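Multi-copper Oxidase CueO (Ochrobactrum, PDB 6EVG) oxidises lignin model compounds and lignosulfonate as a laccase-like multicopper oxidase, probably passing the electrons through its copper centres to dioxygen. Local coordinates at residues 401-415 and 494-506. Sequence-based numbering, arbitrary orientation.
With CU (copper (II) ion), chain B.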
loop_
_atom_site.group_PDB
_atom_site.type_symbol
_atom_site.label_atom_id
_atom_site.label_comp_id
_atom_site.label_asym_id
_atom_site.label_seq_id
_atom_site.Cartn_x
_atom_site.Cartn_y
_atom_site.Cartn_z
ATOM N N MET A 401 17.740 13.020 -1.965
ATOM C CA MET A 401 16.481 13.754 -1.997
ATOM C C MET A 401 16.071 14.023 -0.563
ATOM O O MET A 401 16.685 13.510 0.413
ATOM C CB MET A 401 15.416 12.930 -2.738
ATOM C CG MET A 401 15.737 12.718 -4.155
ATOM S SD MET A 401 14.398 11.844 -5.008
ATOM C CE MET A 401 15.131 11.620 -6.566
ATOM N N ALA A 402 15.013 14.765 -0.376
ATOM C CA ALA A 402 14.547 15.138 0.957
ATOM C C ALA A 402 13.061 15.356 0.959
ATOM O O ALA A 402 12.456 15.775 -0.048
ATOM C CB ALA A 402 15.226 16.416 1.465
ATOM N N ILE A 403 12.435 15.115 2.103
ATOM C CA ILE A 403 11.083 15.533 2.409
ATOM C C ILE A 403 11.005 16.615 3.497
ATOM O O ILE A 403 10.104 17.458 3.498
ATOM C CB ILE A 403 10.126 14.333 2.728
ATOM C CG1 ILE A 403 8.645 14.725 2.655
ATOM C CG2 ILE A 403 10.446 13.657 4.038
ATOM C CD1 ILE A 403 7.723 13.518 2.678
ATOM N N ALA A 404 11.951 16.571 4.442
ATOM C CA ALA A 404 11.997 17.515 5.557
ATOM C C ALA A 404 13.203 18.428 5.511
ATOM O O ALA A 404 13.923 18.620 6.523
ATOM C CB ALA A 404 11.890 16.799 6.881
ATOM N N GLY A 405 13.511 18.947 4.332
ATOM C CA GLY A 405 14.605 19.965 4.222
ATOM C C GLY A 405 15.924 19.372 3.875
ATOM O O GLY A 405 16.532 19.685 2.861
ATOM N N LYS A 406 16.392 18.484 4.737
ATOM C CA LYS A 406 17.611 17.706 4.503
ATOM C C LYS A 406 17.237 16.227 4.316
ATOM O O LYS A 406 16.238 15.743 4.852
ATOM C CB LYS A 406 18.532 17.796 5.717
ATOM C CG LYS A 406 19.180 19.170 5.864
ATOM C CD LYS A 406 20.223 19.176 7.008
ATOM C CE LYS A 406 20.894 20.503 7.258
ATOM N NZ LYS A 406 21.746 20.897 6.118
ATOM N N PRO A 407 18.072 15.475 3.568
ATOM C CA PRO A 407 17.850 14.043 3.444
ATOM C C PRO A 407 17.703 13.322 4.775
ATOM O O PRO A 407 18.361 13.689 5.758
ATOM C CB PRO A 407 19.046 13.561 2.611
ATOM C CG PRO A 407 19.493 14.781 1.873
ATOM C CD PRO A 407 19.278 15.883 2.847
ATOM N N PHE A 408 16.932 12.234 4.753
ATOM C CA PHE A 408 16.800 11.357 5.904
ATOM C C PHE A 408 18.121 11.105 6.632
ATOM O O PHE A 408 19.123 10.793 6.002
ATOM C CB PHE A 408 16.254 9.997 5.429
ATOM C CG PHE A 408 16.083 8.974 6.526
ATOM C CD1 PHE A 408 15.177 9.176 7.520
ATOM C CD2 PHE A 408 16.869 7.817 6.569
ATOM C CE1 PHE A 408 15.029 8.233 8.527
ATOM C CE2 PHE A 408 16.728 6.877 7.581
ATOM C CZ PHE A 408 15.816 7.094 8.552
ATOM N N ASP A 409 18.051 11.228 7.937
ATOM C CA ASP A 409 19.204 10.914 8.807
ATOM C C ASP A 409 18.642 10.081 9.967
ATOM O O ASP A 409 17.763 10.526 10.725
ATOM C CB ASP A 409 19.820 12.236 9.312
ATOM C CG ASP A 409 20.932 12.076 10.332
ATOM O OD1 ASP A 409 21.196 10.997 10.881
ATOM O OD2 ASP A 409 21.573 13.134 10.566
ATOM N N MET A 410 19.147 8.861 10.094
ATOM C CA MET A 410 18.710 7.968 11.171
ATOM C C MET A 410 18.720 8.540 12.562
ATOM O O MET A 410 17.907 8.210 13.409
ATOM C CB MET A 410 19.631 6.726 11.197
ATOM C CG MET A 410 19.422 5.763 10.060
ATOM S SD MET A 410 17.955 4.733 10.258
ATOM C CE MET A 410 18.565 3.582 11.527
ATOM N N ASP A 411 19.655 9.464 12.816
ATOM C CA ASP A 411 19.813 10.034 14.144
ATOM C C ASP A 411 19.074 11.332 14.362
ATOM O O ASP A 411 19.229 11.910 15.433
ATOM C CB ASP A 411 21.323 10.213 14.379
ATOM C CG ASP A 411 22.038 8.902 14.475
ATOM O OD1 ASP A 411 21.524 8.006 15.141
ATOM O OD2 ASP A 411 23.097 8.709 13.858
ATOM N N ARG A 412 18.309 11.806 13.384
ATOM C CA ARG A 412 17.656 13.116 13.457
ATOM C C ARG A 412 16.140 12.944 13.556
ATOM O O ARG A 412 15.536 12.257 12.747
ATOM C CB ARG A 412 17.998 13.943 12.224
ATOM C CG ARG A 412 17.517 15.393 12.325
ATOM C CD ARG A 412 17.806 16.163 11.045
ATOM N NE ARG A 412 16.933 15.741 9.944
ATOM C CZ ARG A 412 17.291 15.391 8.707
ATOM N NH1 ARG A 412 18.527 15.368 8.325
ATOM N NH2 ARG A 412 16.307 15.069 7.855
ATOM N N ILE A 413 15.558 13.618 14.527
ATOM C CA ILE A 413 14.116 13.699 14.668
ATOM C C ILE A 413 13.654 14.978 13.988
ATOM O O ILE A 413 14.039 16.090 14.371
ATOM C CB ILE A 413 13.646 13.651 16.124
ATOM C CG1 ILE A 413 14.110 12.362 16.805
ATOM C CG2 ILE A 413 12.161 13.890 16.253
ATOM C CD1 ILE A 413 13.645 11.097 16.129
ATOM N N ASP A 414 12.808 14.855 12.985
ATOM C CA ASP A 414 12.328 16.003 12.194
ATOM C C ASP A 414 11.122 16.703 12.790
ATOM O O ASP A 414 10.943 17.896 12.495
ATOM C CB ASP A 414 12.045 15.509 10.768
ATOM C CG ASP A 414 13.301 14.897 10.130
ATOM O OD1 ASP A 414 14.183 15.676 9.774
ATOM O OD2 ASP A 414 13.404 13.645 10.119
ATOM N N VAL A 415 10.271 15.938 13.478
ATOM C CA VAL A 415 8.989 16.416 13.980
ATOM C C VAL A 415 8.778 15.907 15.372
ATOM O O VAL A 415 8.935 14.696 15.641
ATOM C CB VAL A 415 7.833 15.952 13.047
ATOM C CG1 VAL A 415 6.486 16.036 13.711
ATOM C CG2 VAL A 415 7.879 16.663 11.696
ATOM N N GLU A 494 12.493 4.053 -4.558
ATOM C CA GLU A 494 13.785 4.647 -4.891
ATOM C C GLU A 494 13.987 5.990 -4.187
ATOM O O GLU A 494 15.094 6.296 -3.692
ATOM C CB GLU A 494 13.908 4.818 -6.397
ATOM C CG GLU A 494 14.058 3.520 -7.143
ATOM C CD GLU A 494 12.846 2.601 -7.104
ATOM O OE1 GLU A 494 11.713 3.115 -7.317
ATOM O OE2 GLU A 494 13.045 1.381 -6.911
ATOM N N HIS A 495 12.928 6.792 -4.114
ATOM C CA HIS A 495 13.013 8.142 -3.506
ATOM C C HIS A 495 13.247 7.981 -2.007
ATOM O O HIS A 495 14.077 8.695 -1.432
ATOM C CB HIS A 495 11.755 8.945 -3.779
ATOM C CG HIS A 495 11.606 9.333 -5.198
ATOM N ND1 HIS A 495 10.444 9.983 -5.587
ATOM C CD2 HIS A 495 12.422 9.206 -6.275
ATOM C CE1 HIS A 495 10.623 10.262 -6.875
ATOM N NE2 HIS A 495 11.784 9.784 -7.318
ATOM N N GLU A 496 12.481 7.107 -1.357
ATOM C CA GLU A 496 12.694 6.848 0.064
ATOM C C GLU A 496 14.170 6.390 0.318
ATOM O O GLU A 496 14.813 6.855 1.246
ATOM C CB GLU A 496 11.715 5.728 0.446
ATOM C CG GLU A 496 11.731 5.289 1.853
ATOM C CD GLU A 496 10.920 3.991 1.998
ATOM O OE1 GLU A 496 9.828 3.872 1.495
ATOM O OE2 GLU A 496 11.480 3.187 2.547
ATOM N N ASP A 497 14.670 5.479 -0.525
ATOM C CA ASP A 497 16.011 4.918 -0.334
ATOM C C ASP A 497 17.113 5.981 -0.514
ATOM O O ASP A 497 18.156 5.846 0.116
ATOM C CB ASP A 497 16.287 3.752 -1.269
ATOM C CG ASP A 497 15.651 2.416 -0.870
ATOM O OD1 ASP A 497 15.274 2.259 0.323
ATOM O OD2 ASP A 497 15.641 1.515 -1.731
ATOM N N VAL A 498 16.889 7.030 -1.302
ATOM C CA VAL A 498 17.877 8.088 -1.458
ATOM C C VAL A 498 17.593 9.275 -0.556
ATOM O O VAL A 498 18.287 10.330 -0.665
ATOM C CB VAL A 498 18.056 8.499 -2.931
ATOM C CG1 VAL A 498 18.547 7.377 -3.775
ATOM C CG2 VAL A 498 16.789 9.184 -3.515
ATOM N N GLY A 499 16.683 9.158 0.408
ATOM C CA GLY A 499 16.543 10.161 1.445
ATOM C C GLY A 499 15.246 10.905 1.612
ATOM O O GLY A 499 15.139 11.729 2.520
ATOM N N MET A 500 14.234 10.614 0.756
ATOM C CA MET A 500 12.965 11.322 0.852
ATOM C C MET A 500 12.080 10.716 1.952
ATOM O O MET A 500 11.035 10.080 1.733
ATOM C CB MET A 500 12.282 11.254 -0.514
ATOM C CG MET A 500 11.153 12.187 -0.662
ATOM S SD MET A 500 10.525 12.439 -2.368
ATOM C CE MET A 500 11.570 13.610 -3.088
ATOM N N MET A 501 12.587 10.912 3.182
ATOM C CA MET A 501 12.036 10.327 4.385
ATOM C C MET A 501 12.455 11.135 5.579
ATOM O O MET A 501 13.503 11.786 5.578
ATOM C CB MET A 501 12.525 8.843 4.511
ATOM C CG MET A 501 11.996 8.111 5.718
ATOM S SD MET A 501 11.873 6.311 5.499
ATOM C CE MET A 501 13.589 5.886 5.328
ATOM N N ALA A 502 11.622 11.095 6.613
ATOM C CA ALA A 502 11.819 11.857 7.849
ATOM C C ALA A 502 11.173 11.090 8.988
ATOM O O ALA A 502 10.463 10.102 8.793
ATOM C CB ALA A 502 11.182 13.247 7.683
ATOM N N GLN A 503 11.453 11.530 10.215
ATOM C CA GLN A 503 11.070 10.815 11.426
ATOM C C GLN A 503 10.366 11.711 12.427
ATOM O O GLN A 503 10.694 12.923 12.533
ATOM C CB GLN A 503 12.420 10.313 12.177
ATOM C CG GLN A 503 13.254 9.493 11.320
ATOM C CD GLN A 503 14.250 8.718 12.086
ATOM O OE1 GLN A 503 14.214 7.505 11.975
ATOM N NE2 GLN A 503 15.244 9.399 12.727
ATOM N N PHE A 504 9.421 11.154 13.173
ATOM C CA PHE A 504 8.733 11.869 14.237
ATOM C C PHE A 504 8.663 11.075 15.504
ATOM O O PHE A 504 8.674 9.824 15.497
ATOM C CB PHE A 504 7.367 12.429 13.838
ATOM C CG PHE A 504 6.213 11.417 13.755
ATOM C CD1 PHE A 504 5.393 11.211 14.855
ATOM C CD2 PHE A 504 5.874 10.788 12.577
ATOM C CE1 PHE A 504 4.283 10.367 14.775
ATOM C CE2 PHE A 504 4.769 10.007 12.489
ATOM C CZ PHE A 504 3.969 9.767 13.576
ATOM N N VAL A 505 8.573 11.798 16.608
ATOM C CA VAL A 505 8.234 11.245 17.893
ATOM C C VAL A 505 6.984 11.968 18.424
ATOM O O VAL A 505 6.673 13.083 17.950
ATOM C CB VAL A 505 9.371 11.343 18.925
ATOM C CG1 VAL A 505 10.544 10.536 18.468
ATOM C CG2 VAL A 505 9.758 12.764 19.263
ATOM N N THR A 506 6.316 11.350 19.381
ATOM C CA THR A 506 5.203 12.020 20.092
ATOM C C THR A 506 5.701 12.546 21.390
ATOM O O THR A 506 6.553 11.935 22.038
ATOM C CB THR A 506 3.968 11.115 20.187
ATOM O OG1 THR A 506 4.284 9.866 20.810
ATOM C CG2 THR A 506 3.394 10.840 18.808
HETATM CU CU CU B . 8.859 10.523 -4.495
HETATM O O HOH W 1 13.921 14.380 4.524
#
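Gln503 holds the type I turn of Asp409 to Arg412 from the strand, an example of one side-chain amide serving more than one backbone carbonyl of a loop. Gln503 NE2 donates to Met410 O (3.0 Å) and to Arg412 O (2.9 Å), the second bond being the straighter at 168° and lying in the amide plane. Gln503 OE1 is hydrogen-bonded to His106 NE2. Gln503 CG meets the edge of the Phe408 ring, 3.5 Å from Phe408 CE1, with ring and amide planes nearly perpendicular. Over one face of that ring, Met501 CE sits 3.9 Å from the centroid in a CH-pi contact. The strand 501-506 belongs to a sheet of the C-terminal cupredoxin domain, and Val415 joins it in parallel, Val505 N donating to Val415 O at 3.1 Å. Near the start of 494-506, His495 ND1 binds copper with His434 and Cys490, a Cys-His2 set consistent with the type 1 site of multicopper oxidases. Met401, its side chain extended beyond CG, lays SD over the face of the His495 ring, 3.9 Å from the ring centroid, while His495 NE2 is hydrogen-bonded to Met195 O. Gly499 ends the preceding helix in a Schellman motif, and Gly499 O accepts from Phe408 N at 2.9 Å.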